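Uncharacterized protein AF_1796 (Archaeoglobus fulgidus, PDB 1VIM) is of unknown function but probably binds a carbohydrate derivative and may act as a sugar isomerase of the SIS family. Local coordinates at residues L15-V20 / L158-E163. Residues are numbered along the deposited sequence; the frame is centred on the assembly and turned at random.
Sequences LRFLEV and LGTMFE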
ATOM      1  N   LEU A  15       7.601  12.016  28.698  1.00 12.11           N
ATOM      2  CA  LEU A  15       8.947  12.568  28.908  1.00 13.07           C
ATOM      3  C   LEU A  15       9.975  11.479  29.199  1.00 12.75           C
ATOM      4  O   LEU A  15      11.098  11.539  28.679  1.00 12.65           O
ATOM      5  CB  LEU A  15       8.921  13.681  29.965  1.00 14.55           C
ATOM      6  CG  LEU A  15       7.956  14.852  29.673  1.00 15.69           C
ATOM      7  CD1 LEU A  15       7.890  15.765  30.901  1.00 19.21           C
ATOM      8  CD2 LEU A  15       8.324  15.684  28.440  1.00 18.29           C
ATOM      9  N   ARG A  16       9.572  10.459  29.958  1.00 11.99           N
ATOM     10  CA  ARG A  16      10.454   9.338  30.270  1.00 12.23           C
ATOM     11  C   ARG A  16      10.806   8.590  28.981  1.00 11.63           C
ATOM     12  O   ARG A  16      11.971   8.220  28.753  1.00 11.86           O
ATOM     13  CB  ARG A  16       9.786   8.402  31.269  1.00 14.29           C
ATOM     14  CG  ARG A  16      10.533   7.144  31.616  1.00 19.41           C
ATOM     15  CD  ARG A  16      10.039   6.510  32.919  1.00 21.85           C
ATOM     16  NE  ARG A  16      10.464   7.384  33.992  1.00 23.71           N
ATOM     17  CZ  ARG A  16      11.600   7.251  34.673  1.00 22.21           C
ATOM     18  NH1 ARG A  16      12.419   6.208  34.487  1.00 24.09           N
ATOM     19  NH2 ARG A  16      11.898   8.154  35.570  1.00 24.16           N
ATOM     20  N   PHE A  17       9.812   8.411  28.101  1.00 10.51           N
ATOM     21  CA  PHE A  17      10.086   7.760  26.836  1.00  9.66           C
ATOM     22  C   PHE A  17      11.157   8.535  26.034  1.00  9.74           C
ATOM     23  O   PHE A  17      12.078   7.946  25.489  1.00 10.31           O
ATOM     24  CB  PHE A  17       8.779   7.642  26.025  1.00  9.63           C
ATOM     25  CG  PHE A  17       8.987   7.034  24.661  1.00  9.25           C
ATOM     26  CD1 PHE A  17       9.254   7.858  23.566  1.00 10.41           C
ATOM     27  CD2 PHE A  17       8.969   5.659  24.471  1.00 10.68           C
ATOM     28  CE1 PHE A  17       9.474   7.316  22.318  1.00 11.67           C
ATOM     29  CE2 PHE A  17       9.176   5.117  23.211  1.00 10.57           C
ATOM     30  CZ  PHE A  17       9.446   5.958  22.128  1.00 11.46           C
ATOM     31  N   LEU A  18      11.025   9.855  25.972  1.00 10.17           N
ATOM     32  CA  LEU A  18      11.999  10.647  25.257  1.00 11.83           C
ATOM     33  C   LEU A  18      13.394  10.546  25.854  1.00 12.14           C
ATOM     34  O   LEU A  18      14.369  10.509  25.117  1.00 11.68           O
ATOM     35  CB  LEU A  18      11.546  12.105  25.179  1.00 12.54           C
ATOM     36  CG  LEU A  18      10.247  12.356  24.414  1.00 12.26           C
ATOM     37  CD1 LEU A  18       9.852  13.814  24.493  1.00 13.58           C
ATOM     38  CD2 LEU A  18      10.354  11.879  22.972  1.00 13.18           C
ATOM     39  N   GLU A  19      13.480  10.447  27.177  1.00 11.69           N
ATOM     40  CA  GLU A  19      14.780  10.247  27.815  1.00 12.22           C
ATOM     41  C   GLU A  19      15.375   8.924  27.364  1.00 11.52           C
ATOM     42  O   GLU A  19      16.550   8.862  27.037  1.00 11.58           O
ATOM     43  CB  GLU A  19      14.669  10.276  29.345  1.00 13.00           C
ATOM     44  CG  GLU A  19      16.009  10.268  30.111  1.00 17.60           C
ATOM     45  CD  GLU A  19      16.792   8.953  30.098  1.00 19.78           C
ATOM     46  OE1 GLU A  19      16.187   7.894  30.256  1.00 18.68           O
ATOM     47  OE2 GLU A  19      18.054   8.977  29.948  1.00 23.07           O
ATOM     48  N   VAL A  20      14.570   7.870  27.337  1.00 10.56           N
ATOM     49  CA  VAL A  20      15.052   6.560  26.889  1.00 12.35           C
ATOM     50  C   VAL A  20      15.546   6.627  25.437  1.00 11.75           C
ATOM     51  O   VAL A  20      16.617   6.123  25.140  1.00 11.32           O
ATOM     52  CB  VAL A  20      13.988   5.462  27.055  1.00 13.87           C
ATOM     53  CG1 VAL A  20      14.471   4.131  26.443  1.00 14.66           C
ATOM     54  CG2 VAL A  20      13.661   5.300  28.510  1.00 15.39           C
ATOM     55  N   LEU A 158       6.478  -3.783  21.909  1.00 10.66           N
ATOM     56  CA  LEU A 158       6.454  -4.467  20.621  1.00 11.85           C
ATOM     57  C   LEU A 158       7.605  -4.057  19.719  1.00 13.36           C
ATOM     58  O   LEU A 158       7.433  -3.952  18.508  1.00 15.10           O
ATOM     59  CB  LEU A 158       5.126  -4.244  19.885  1.00 12.53           C
ATOM     60  CG  LEU A 158       3.887  -4.874  20.545  1.00 13.44           C
ATOM     61  CD1 LEU A 158       2.659  -4.580  19.670  1.00 14.94           C
ATOM     62  CD2 LEU A 158       4.033  -6.381  20.949  1.00 16.17           C
ATOM     63  N   GLY A 159       8.769  -3.822  20.289  1.00 12.88           N
ATOM     64  CA  GLY A 159       9.914  -3.513  19.424  1.00 12.61           C
ATOM     65  C   GLY A 159      10.027  -2.063  18.936  1.00 12.00           C
ATOM     66  O   GLY A 159      10.845  -1.768  18.057  1.00 12.52           O
ATOM     67  N   THR A 160       9.260  -1.153  19.524  1.00 10.74           N
ATOM     68  CA  THR A 160       9.350   0.279  19.216  1.00  9.61           C
ATOM     69  C   THR A 160      10.767   0.817  19.257  1.00  9.23           C
ATOM     70  O   THR A 160      11.148   1.602  18.397  1.00  9.53           O
ATOM     71  CB  THR A 160       8.488   1.048  20.248  1.00  9.20           C
ATOM     72  OG1 THR A 160       7.095   0.810  19.985  1.00 12.00           O
ATOM     73  CG2 THR A 160       8.648   2.567  20.123  1.00  9.68           C
ATOM     74  N   MET A 161      11.529   0.462  20.281  1.00  9.27           N
ATOM     75  CA  MET A 161      12.874   1.023  20.360  1.00  9.20           C
ATOM     76  C   MET A 161      13.778   0.559  19.228  1.00  9.48           C
ATOM     77  O   MET A 161      14.519   1.366  18.680  1.00  9.76           O
ATOM     78  CB  MET A 161      13.517   0.747  21.711  1.00 10.85           C
ATOM     79  CG  MET A 161      14.675   1.684  22.048  1.00 14.30           C
ATOM     80  SD  MET A 161      14.285   3.471  21.996  1.00 15.08           S
ATOM     81  CE  MET A 161      12.673   3.423  22.876  1.00 15.08           C
ATOM     82  N   PHE A 162      13.709  -0.716  18.860  1.00  9.90           N
ATOM     83  CA  PHE A 162      14.441  -1.175  17.681  1.00  9.52           C
ATOM     84  C   PHE A 162      14.011  -0.350  16.454  1.00  9.11           C
ATOM     85  O   PHE A 162      14.849   0.096  15.652  1.00  9.96           O
ATOM     86  CB  PHE A 162      14.187  -2.662  17.368  1.00  9.47           C
ATOM     87  CG  PHE A 162      14.662  -3.044  15.998  1.00  9.07           C
ATOM     88  CD1 PHE A 162      16.030  -3.236  15.774  1.00  9.28           C
ATOM     89  CD2 PHE A 162      13.765  -3.126  14.920  1.00  9.57           C
ATOM     90  CE1 PHE A 162      16.509  -3.531  14.488  1.00  9.78           C
ATOM     91  CE2 PHE A 162      14.233  -3.405  13.640  1.00  9.66           C
ATOM     92  CZ  PHE A 162      15.598  -3.616  13.418  1.00  9.88           C
ATOM     93  N   GLU A 163      12.712  -0.149  16.274  1.00  9.34           N
ATOM     94  CA  GLU A 163      12.230   0.499  15.055  1.00 10.37           C
ATOM     95  C   GLU A 163      12.718   1.935  14.967  1.00  9.33           C
ATOM     96  O   GLU A 163      13.235   2.352  13.943  1.00  9.74           O
ATOM     97  CB  GLU A 163      10.707   0.455  15.011  1.00 11.48           C
ATOM     98  CG  GLU A 163      10.203  -0.977  14.913  1.00 12.31           C
ATOM     99  CD  GLU A 163       8.749  -1.111  15.164  1.00 15.00           C
ATOM    100  OE1 GLU A 163       8.106  -0.104  15.498  1.00 17.29           O
ATOM    101  OE2 GLU A 163       8.279  -2.271  15.059  1.00 16.11           O
TER
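Phe17 and Val20 meet Thr160 and Met161 in a small apolar contact between the N-terminal helix 12-31 and the first turn of helix 160-181 in the SIS fold. No hydrogen bond spans the two segments, and the backbones stay well apart, with the nearest CA atoms, those of Val20 and Met161, separated by 8.8 Å. Phe17 has CG anti to its backbone N (chi1 177°), which carries the far end of the ring across to helix 160-181. There the methyl CG2 of Thr160 lies at the ring edge, near its plane, 4.0 Å from Phe17 CZ. Met161, bent at chi2 (56°) and chi3 (44°), brings its CE obliquely to the ring, 3.9 Å from Phe17 CE2; the same methyl reaches Val20 CG1 at 4.1 Å. Replacing Phe17 with an alanine would probably leave Thr160 CG2 without its aromatic neighbour and Met161 CE with Val20 alone across this contact. Leu155 of helix 149-155 touches both Phe17 and Val20, and Ala172 of the second subunit also packs on Phe17. Thr160 OG1 hydrogen-bonds instead to Pro157 O of its own chain and to Arg68 NH2 of the second subunit. With three carbon-carbon approaches and no hydrogen bond, this contact rests on dispersion and hydrophobic burial.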